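PDB 3HK4: Mlr7391 protein from Mesorhizobium loti, which is of unknown function but has an NTF2-like, SnoaL-like fold and is putatively a polyketide cyclase-like lyase. Local coordinates for residues Gly85-Pro90 with Phe97-Lys102. Sequence-based numbering, arbitrary orientation.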
loop_
_atom_site.group_PDB
_atom_site.type_symbol
_atom_site.label_atom_id
_atom_site.label_comp_id
_atom_site.label_asym_id
_atom_site.label_seq_id
_atom_site.Cartn_x
_atom_site.Cartn_y
_atom_site.Cartn_z
ATOM N N GLY A 85 16.366 15.253 -4.509
ATOM C CA GLY A 85 16.197 14.804 -5.896
ATOM C C GLY A 85 15.545 15.810 -6.843
ATOM O O GLY A 85 15.344 16.991 -6.493
ATOM N N SER A 86 15.198 15.331 -8.048
ATOM C CA SER A 86 14.640 16.190 -9.079
ATOM C C SER A 86 13.568 15.529 -9.938
ATOM O O SER A 86 13.471 14.325 -9.993
ATOM C CB SER A 86 15.778 16.684 -9.981
ATOM O OG SER A 86 16.380 15.636 -10.731
ATOM N N VAL A 87 12.762 16.352 -10.592
ATOM C CA VAL A 87 11.749 15.894 -11.513
ATOM C C VAL A 87 12.091 16.557 -12.818
ATOM O O VAL A 87 12.268 17.766 -12.839
ATOM C CB VAL A 87 10.370 16.367 -11.101
ATOM C CG1 VAL A 87 9.296 15.830 -12.079
ATOM C CG2 VAL A 87 10.080 15.944 -9.707
ATOM N N GLU A 88 12.248 15.772 -13.883
ATOM C CA GLU A 88 12.550 16.293 -15.194
ATOM C C GLU A 88 11.374 16.034 -16.101
ATOM O O GLU A 88 10.811 14.938 -16.118
ATOM C CB GLU A 88 13.771 15.605 -15.812
ATOM C CG GLU A 88 15.133 16.095 -15.323
ATOM C CD GLU A 88 16.271 15.231 -15.829
ATOM O OE1 GLU A 88 16.038 14.320 -16.673
ATOM O OE2 GLU A 88 17.402 15.460 -15.372
ATOM N N GLY A 89 11.031 17.037 -16.896
ATOM C CA GLY A 89 9.941 16.944 -17.834
ATOM C C GLY A 89 9.088 18.177 -17.663
ATOM O O GLY A 89 9.498 19.129 -17.019
ATOM N N PRO A 90 7.870 18.137 -18.157
ATOM C CA PRO A 90 7.213 16.976 -18.804
ATOM C C PRO A 90 7.654 16.772 -20.234
ATOM O O PRO A 90 7.972 17.727 -20.897
ATOM C CB PRO A 90 5.744 17.375 -18.830
ATOM C CG PRO A 90 5.757 18.917 -18.873
ATOM C CD PRO A 90 7.006 19.337 -18.120
ATOM N N PHE A 97 2.074 12.134 -21.115
ATOM C CA PHE A 97 3.324 12.782 -20.756
ATOM C C PHE A 97 4.126 11.902 -19.796
ATOM O O PHE A 97 3.593 11.054 -19.116
ATOM C CB PHE A 97 3.134 14.174 -20.208
ATOM C CG PHE A 97 2.493 14.240 -18.849
ATOM C CD1 PHE A 97 1.127 14.299 -18.739
ATOM C CD2 PHE A 97 3.249 14.295 -17.697
ATOM C CE1 PHE A 97 0.521 14.387 -17.497
ATOM C CE2 PHE A 97 2.664 14.397 -16.473
ATOM C CZ PHE A 97 1.267 14.446 -16.379
ATOM N N ALA A 98 5.439 12.091 -19.864
ATOM C CA ALA A 98 6.410 11.378 -19.095
ATOM C C ALA A 98 7.221 12.329 -18.273
ATOM O O ALA A 98 7.490 13.480 -18.704
ATOM C CB ALA A 98 7.396 10.578 -20.075
ATOM N N LEU A 99 7.632 11.847 -17.111
ATOM C CA LEU A 99 8.511 12.557 -16.200
ATOM C C LEU A 99 9.622 11.616 -15.783
ATOM O O LEU A 99 9.453 10.412 -15.731
ATOM C CB LEU A 99 7.769 13.008 -14.936
ATOM C CG LEU A 99 6.652 14.021 -15.115
ATOM C CD1 LEU A 99 5.845 14.220 -13.811
ATOM C CD2 LEU A 99 7.284 15.310 -15.584
ATOM N N ARG A 100 10.768 12.168 -15.492
ATOM C CA ARG A 100 11.887 11.369 -15.019
ATOM C C ARG A 100 12.185 11.857 -13.593
ATOM O O ARG A 100 12.334 13.046 -13.365
ATOM C CB ARG A 100 13.075 11.500 -15.961
ATOM C CG ARG A 100 14.257 10.516 -15.656
ATOM C CD ARG A 100 15.218 11.125 -14.682
ATOM N NE ARG A 100 16.447 10.370 -14.559
ATOM C CZ ARG A 100 17.430 10.360 -15.464
ATOM N NH1 ARG A 100 17.350 11.043 -16.612
ATOM N NH2 ARG A 100 18.514 9.636 -15.216
ATOM N N PHE A 101 12.207 10.908 -12.661
ATOM C CA PHE A 101 12.382 11.137 -11.238
ATOM C C PHE A 101 13.699 10.535 -10.858
ATOM O O PHE A 101 13.936 9.390 -11.189
ATOM C CB PHE A 101 11.315 10.413 -10.465
ATOM C CG PHE A 101 9.911 10.835 -10.809
ATOM C CD1 PHE A 101 9.365 11.969 -10.240
ATOM C CD2 PHE A 101 9.129 10.075 -11.645
ATOM C CE1 PHE A 101 8.074 12.356 -10.508
ATOM C CE2 PHE A 101 7.848 10.442 -11.949
ATOM C CZ PHE A 101 7.291 11.583 -11.370
ATOM N N LYS A 102 14.556 11.323 -10.222
ATOM C CA LYS A 102 15.858 10.861 -9.683
ATOM C C LYS A 102 15.945 11.445 -8.269
ATOM O O LYS A 102 16.014 12.663 -8.089
ATOM C CB LYS A 102 17.063 11.265 -10.552
ATOM C CG LYS A 102 18.297 10.389 -10.261
ATOM C CD LYS A 102 19.624 10.903 -10.853
ATOM C CE LYS A 102 19.797 10.610 -12.343
ATOM N NZ LYS A 102 21.199 11.003 -12.818
HETATM O O HOH W 1 15.445 13.696 -12.659
#
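With CG anti to its carbonyl carbon (chi1 -80°) and the rest extended, Glu-88 runs alongside Arg-100, whose CG is anti to the backbone N and whose chain bends at chi2 (-89°). OE1 of Glu-88 lies 3.5 Å from NH1 of Arg-100, a long salt bridge with carboxylate and guanidinium planes 75° apart; NE of Arg-100 is held by Asp-117 on the next strand. Between the same two residues the backbones form a hydrogen-bonded pair, 2.8 Å both from Glu-88 N to Arg-100 O and from Arg-100 N to Glu-88 O. Ser-86 and Lys-102 pair likewise, and a water bound to Ser-86 OG donates to Arg-100 O. The strands are the arms of an antiparallel beta hairpin at one edge of the chain's curved NTF2-like sheet. On the face opposite Glu-88 and Arg-100, Val-87 lies beside Phe-101, its CG1 4.0 Å from CE1 of the ring, and the same methyl meets Leu-99 CD2 at 4.1 Å. Further along, Leu-99 CD2 also packs against CA of Pro-90 (3.6 Å), whose preceding peptide is cis. Pro-90 CB approaches CD2 of the Phe-97 ring obliquely at 4.1 Å, against helix 22-34, where Ala-26 touches both residues.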